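PDB 2FGQ: outer membrane porin protein 32 from Delftia acidovorans, which forms trimeric, anion-selective channels through the bacterial outer membrane, with D-malate bound in the pore in this structure. Local coordinates for residues 248-260 with 271-283. Sequence-based numbering, arbitrary orientation.
Sequences PVGGVGEVKLQYA and AHQITLGYVHNLS. With SO4 (sulfate ion), chain F.
Y278 lies across the neighbouring strand, with E254 N over one face of its ring. Its CG is anti to the backbone N (chi1 -165°), which lays the ring against the backbone of E254, with Y278 CD1 3.3 Å from E254 O. Its OH comes within 3.5 Å of G253 CA. V249 crosses the phenol at about a right angle, its CG1 3.6 Å from Y278 OH. G253, with no side chain, lets the hydroxyl come this close. Replacing Y278 by an alanine would probably uncover the G253 backbone and leave V249 without its aromatic neighbour. On the same face, L257 and I274 lie side by side and point the same way, with L257 CD2 3.9 Å from I274 CG2. Y259 meets I274 CG1 with its ring edge. Y259 and H272 also run alongside each other, and Y259 OH is hydrogen-bonded to H272 ND1 at 2.6 Å.

The other face of the sheet is more polar. The extended K256 chain crosses V279 at a slant, its CE 4.1 Å from V279 CG2, and K256 NZ bonds sulfate O2 at 2.7 Å. R329 binds the same sulfate, probably a crystallisation ion. Water 1 donates to Q258 O and also bonds T275 OG1, which accepts a hydrogen bond from Q273 NE2 at 3.0 Å.

Paired antiparallel backbone bonds join the strands from E254-V279 to A260-Q273. These strands form a hairpin in the 16-stranded porin barrel. The apolar surface side chains beside Y278 are consistent with a lipid-facing wall. Q258 and T275, on the opposite face, touch L106 and F107. Strand 235-249 flanks 253-264, and strand 286-297 flanks 269-281.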
loop_
_atom_site.group_PDB
_atom_site.type_symbol
_atom_site.label_atom_id
_atom_site.label_comp_id
_atom_site.label_asym_id
_atom_site.label_seq_id
_atom_site.Cartn_x
_atom_site.Cartn_y
_atom_site.Cartn_z
ATOM N N PRO A 248 -22.290 0.689 -31.619
ATOM C CA PRO A 248 -21.609 1.961 -31.900
ATOM C C PRO A 248 -22.603 3.008 -32.385
ATOM O O PRO A 248 -23.581 2.680 -33.099
ATOM C CB PRO A 248 -20.559 1.602 -32.986
ATOM C CG PRO A 248 -20.784 0.185 -33.356
ATOM C CD PRO A 248 -21.845 -0.394 -32.511
ATOM N N VAL A 249 -22.367 4.244 -31.944
ATOM C CA VAL A 249 -23.126 5.419 -32.329
ATOM C C VAL A 249 -22.126 6.448 -32.829
ATOM O O VAL A 249 -21.281 6.922 -32.093
ATOM C CB VAL A 249 -23.917 6.009 -31.157
ATOM C CG1 VAL A 249 -24.654 7.278 -31.584
ATOM C CG2 VAL A 249 -24.894 5.006 -30.605
ATOM N N GLY A 250 -22.190 6.738 -34.125
ATOM C CA GLY A 250 -21.450 7.828 -34.738
ATOM C C GLY A 250 -19.948 7.920 -34.628
ATOM O O GLY A 250 -19.431 9.010 -34.437
ATOM N N GLY A 251 -19.197 6.844 -34.775
ATOM C CA GLY A 251 -17.740 7.041 -34.828
ATOM C C GLY A 251 -16.958 7.103 -33.513
ATOM O O GLY A 251 -15.847 6.569 -33.450
ATOM N N VAL A 252 -17.502 7.724 -32.463
ATOM C CA VAL A 252 -16.819 7.726 -31.154
ATOM C C VAL A 252 -17.713 7.337 -29.944
ATOM O O VAL A 252 -17.262 7.306 -28.811
ATOM C CB VAL A 252 -16.164 9.114 -30.943
ATOM C CG1 VAL A 252 -17.153 10.139 -30.467
ATOM C CG2 VAL A 252 -15.053 8.998 -30.045
ATOM N N GLY A 253 -18.963 6.984 -30.203
ATOM C CA GLY A 253 -19.912 6.647 -29.160
ATOM C C GLY A 253 -20.293 5.187 -29.127
ATOM O O GLY A 253 -20.101 4.456 -30.083
ATOM N N GLU A 254 -20.879 4.779 -28.016
ATOM C CA GLU A 254 -21.403 3.424 -27.850
ATOM C C GLU A 254 -22.579 3.509 -26.887
ATOM O O GLU A 254 -22.481 4.136 -25.847
ATOM C CB GLU A 254 -20.340 2.503 -27.284
ATOM C CG GLU A 254 -20.801 1.082 -27.095
ATOM C CD GLU A 254 -19.814 0.281 -26.283
ATOM O OE1 GLU A 254 -19.076 0.892 -25.464
ATOM O OE2 GLU A 254 -19.783 -0.948 -26.458
ATOM N N VAL A 255 -23.691 2.874 -27.241
ATOM C CA VAL A 255 -24.841 2.761 -26.376
ATOM C C VAL A 255 -24.976 1.306 -25.945
ATOM O O VAL A 255 -24.677 0.386 -26.721
ATOM C CB VAL A 255 -26.137 3.278 -27.065
ATOM C CG1 VAL A 255 -26.505 2.460 -28.273
ATOM C CG2 VAL A 255 -27.275 3.319 -26.110
ATOM N N LYS A 256 -25.423 1.115 -24.713
ATOM C CA LYS A 256 -25.589 -0.214 -24.128
ATOM C C LYS A 256 -26.890 -0.292 -23.345
ATOM O O LYS A 256 -27.262 0.634 -22.638
ATOM C CB LYS A 256 -24.442 -0.553 -23.144
ATOM C CG LYS A 256 -23.040 -0.405 -23.631
ATOM C CD LYS A 256 -22.106 -0.432 -22.412
ATOM C CE LYS A 256 -20.743 -0.063 -22.742
ATOM N NZ LYS A 256 -19.882 -0.385 -21.567
ATOM N N LEU A 257 -27.571 -1.432 -23.445
ATOM C CA LEU A 257 -28.804 -1.683 -22.736
ATOM C C LEU A 257 -28.782 -3.120 -22.223
ATOM O O LEU A 257 -28.509 -4.041 -22.987
ATOM C CB LEU A 257 -29.962 -1.506 -23.716
ATOM C CG LEU A 257 -31.379 -1.077 -23.400
ATOM C CD1 LEU A 257 -32.490 -1.810 -24.200
ATOM C CD2 LEU A 257 -31.761 -0.763 -22.015
ATOM N N GLN A 258 -29.070 -3.298 -20.939
ATOM C CA GLN A 258 -29.035 -4.630 -20.349
ATOM C C GLN A 258 -30.178 -4.811 -19.385
ATOM O O GLN A 258 -30.502 -3.912 -18.609
ATOM C CB GLN A 258 -27.715 -4.837 -19.637
ATOM C CG GLN A 258 -27.384 -6.283 -19.328
ATOM C CD GLN A 258 -25.892 -6.443 -18.989
ATOM O OE1 GLN A 258 -25.514 -6.499 -17.802
ATOM N NE2 GLN A 258 -25.062 -6.519 -20.010
ATOM N N TYR A 259 -30.796 -5.981 -19.468
ATOM C CA TYR A 259 -31.855 -6.396 -18.564
ATOM C C TYR A 259 -31.386 -7.596 -17.767
ATOM O O TYR A 259 -30.762 -8.493 -18.327
ATOM C CB TYR A 259 -33.129 -6.791 -19.383
ATOM C CG TYR A 259 -34.197 -7.425 -18.516
ATOM C CD1 TYR A 259 -35.071 -6.654 -17.779
ATOM C CD2 TYR A 259 -34.269 -8.820 -18.377
ATOM C CE1 TYR A 259 -36.015 -7.246 -16.935
ATOM C CE2 TYR A 259 -35.218 -9.420 -17.561
ATOM C CZ TYR A 259 -36.081 -8.624 -16.834
ATOM O OH TYR A 259 -37.024 -9.207 -16.007
ATOM N N ALA A 260 -31.682 -7.641 -16.474
ATOM C CA ALA A 260 -31.342 -8.784 -15.646
ATOM C C ALA A 260 -32.481 -9.105 -14.683
ATOM O O ALA A 260 -33.301 -8.258 -14.318
ATOM C CB ALA A 260 -30.052 -8.531 -14.861
ATOM N N ALA A 271 -35.926 -9.854 -8.295
ATOM C CA ALA A 271 -35.569 -8.462 -8.573
ATOM C C ALA A 271 -35.286 -8.376 -10.069
ATOM O O ALA A 271 -34.750 -9.329 -10.649
ATOM C CB ALA A 271 -34.322 -8.027 -7.763
ATOM N N HIS A 272 -35.704 -7.284 -10.699
ATOM C CA HIS A 272 -35.494 -7.034 -12.109
ATOM C C HIS A 272 -34.674 -5.751 -12.232
ATOM O O HIS A 272 -34.850 -4.796 -11.476
ATOM C CB HIS A 272 -36.850 -6.772 -12.842
ATOM C CG HIS A 272 -37.882 -7.849 -12.695
ATOM N ND1 HIS A 272 -38.141 -8.757 -13.697
ATOM C CD2 HIS A 272 -38.744 -8.140 -11.687
ATOM C CE1 HIS A 272 -39.098 -9.585 -13.300
ATOM N NE2 HIS A 272 -39.473 -9.238 -12.081
ATOM N N GLN A 273 -33.834 -5.685 -13.237
ATOM C CA GLN A 273 -32.968 -4.523 -13.424
ATOM C C GLN A 273 -32.879 -4.160 -14.882
ATOM O O GLN A 273 -32.798 -5.015 -15.728
ATOM C CB GLN A 273 -31.549 -4.811 -12.934
ATOM C CG GLN A 273 -30.727 -3.533 -12.814
ATOM C CD GLN A 273 -29.328 -3.755 -12.347
ATOM O OE1 GLN A 273 -29.059 -4.734 -11.626
ATOM N NE2 GLN A 273 -28.399 -2.845 -12.758
ATOM N N ILE A 274 -32.892 -2.868 -15.164
ATOM C CA ILE A 274 -32.632 -2.345 -16.497
ATOM C C ILE A 274 -31.570 -1.251 -16.362
ATOM O O ILE A 274 -31.678 -0.379 -15.505
ATOM C CB ILE A 274 -33.904 -1.753 -17.147
ATOM C CG1 ILE A 274 -35.039 -2.746 -17.186
ATOM C CG2 ILE A 274 -33.596 -1.307 -18.580
ATOM C CD1 ILE A 274 -36.413 -2.041 -17.473
ATOM N N THR A 275 -30.564 -1.310 -17.228
ATOM C CA THR A 275 -29.519 -0.321 -17.276
ATOM C C THR A 275 -29.272 0.142 -18.694
ATOM O O THR A 275 -29.116 -0.682 -19.599
ATOM C CB THR A 275 -28.230 -0.937 -16.760
ATOM O OG1 THR A 275 -28.489 -1.573 -15.507
ATOM C CG2 THR A 275 -27.171 0.149 -16.475
ATOM N N LEU A 276 -29.238 1.465 -18.856
ATOM C CA LEU A 276 -28.850 2.124 -20.080
ATOM C C LEU A 276 -27.510 2.825 -19.865
ATOM O O LEU A 276 -27.321 3.523 -18.875
ATOM C CB LEU A 276 -29.901 3.160 -20.469
ATOM C CG LEU A 276 -29.594 3.926 -21.729
ATOM C CD1 LEU A 276 -29.755 3.073 -22.997
ATOM C CD2 LEU A 276 -30.539 5.158 -21.774
ATOM N N GLY A 277 -26.595 2.666 -20.798
ATOM C CA GLY A 277 -25.295 3.317 -20.709
ATOM C C GLY A 277 -24.849 3.952 -22.016
ATOM O O GLY A 277 -25.212 3.516 -23.083
ATOM N N TYR A 278 -24.004 4.964 -21.912
ATOM C CA TYR A 278 -23.406 5.587 -23.059
ATOM C C TYR A 278 -21.940 5.838 -22.735
ATOM O O TYR A 278 -21.628 6.265 -21.640
ATOM C CB TYR A 278 -24.091 6.927 -23.370
ATOM C CG TYR A 278 -23.734 7.424 -24.744
ATOM C CD1 TYR A 278 -24.327 6.849 -25.847
ATOM C CD2 TYR A 278 -22.784 8.424 -24.944
ATOM C CE1 TYR A 278 -24.030 7.241 -27.117
ATOM C CE2 TYR A 278 -22.472 8.851 -26.278
ATOM C CZ TYR A 278 -23.107 8.216 -27.340
ATOM O OH TYR A 278 -22.866 8.548 -28.676
ATOM N N VAL A 279 -21.062 5.585 -23.700
ATOM C CA VAL A 279 -19.655 5.896 -23.601
ATOM C C VAL A 279 -19.280 6.754 -24.795
ATOM O O VAL A 279 -19.588 6.407 -25.939
ATOM C CB VAL A 279 -18.833 4.600 -23.600
ATOM C CG1 VAL A 279 -17.345 4.887 -23.538
ATOM C CG2 VAL A 279 -19.238 3.712 -22.429
ATOM N N HIS A 280 -18.643 7.886 -24.526
ATOM C CA HIS A 280 -18.226 8.807 -25.564
ATOM C C HIS A 280 -16.699 8.901 -25.504
ATOM O O HIS A 280 -16.151 9.472 -24.550
ATOM C CB HIS A 280 -18.841 10.158 -25.298
ATOM C CG HIS A 280 -18.535 11.180 -26.339
ATOM N ND1 HIS A 280 -17.543 12.119 -26.197
ATOM C CD2 HIS A 280 -19.109 11.420 -27.535
ATOM C CE1 HIS A 280 -17.502 12.885 -27.271
ATOM N NE2 HIS A 280 -18.451 12.490 -28.095
ATOM N N ASN A 281 -16.016 8.381 -26.510
ATOM C CA ASN A 281 -14.557 8.429 -26.519
ATOM C C ASN A 281 -14.008 9.790 -26.953
ATOM O O ASN A 281 -14.361 10.337 -28.022
ATOM C CB ASN A 281 -13.951 7.309 -27.367
ATOM C CG ASN A 281 -14.449 5.950 -26.957
ATOM O OD1 ASN A 281 -15.033 5.203 -27.740
ATOM N ND2 ASN A 281 -14.196 5.610 -25.798
ATOM N N LEU A 282 -13.187 10.371 -26.112
ATOM C CA LEU A 282 -12.446 11.583 -26.486
ATOM C C LEU A 282 -11.143 11.214 -27.156
ATOM O O LEU A 282 -10.592 12.001 -27.939
ATOM C CB LEU A 282 -12.166 12.437 -25.266
ATOM C CG LEU A 282 -13.367 12.933 -24.467
ATOM C CD1 LEU A 282 -12.865 13.671 -23.242
ATOM C CD2 LEU A 282 -14.238 13.838 -25.325
ATOM N N SER A 283 -10.683 10.000 -26.872
ATOM C CA SER A 283 -9.523 9.405 -27.496
ATOM C C SER A 283 -9.633 7.915 -27.239
ATOM O O SER A 283 -10.537 7.472 -26.532
ATOM C CB SER A 283 -8.227 9.927 -26.858
ATOM O OG SER A 283 -8.056 9.455 -25.506
HETATM S S SO4 F . -16.542 0.035 -22.981
HETATM O O1 SO4 F . -16.027 1.228 -23.666
HETATM O O2 SO4 F . -17.904 -0.262 -23.452
HETATM O O3 SO4 F . -15.684 -1.107 -23.321
HETATM O O4 SO4 F . -16.542 0.234 -21.527
HETATM O O HOH W 1 -29.599 -4.112 -15.949
#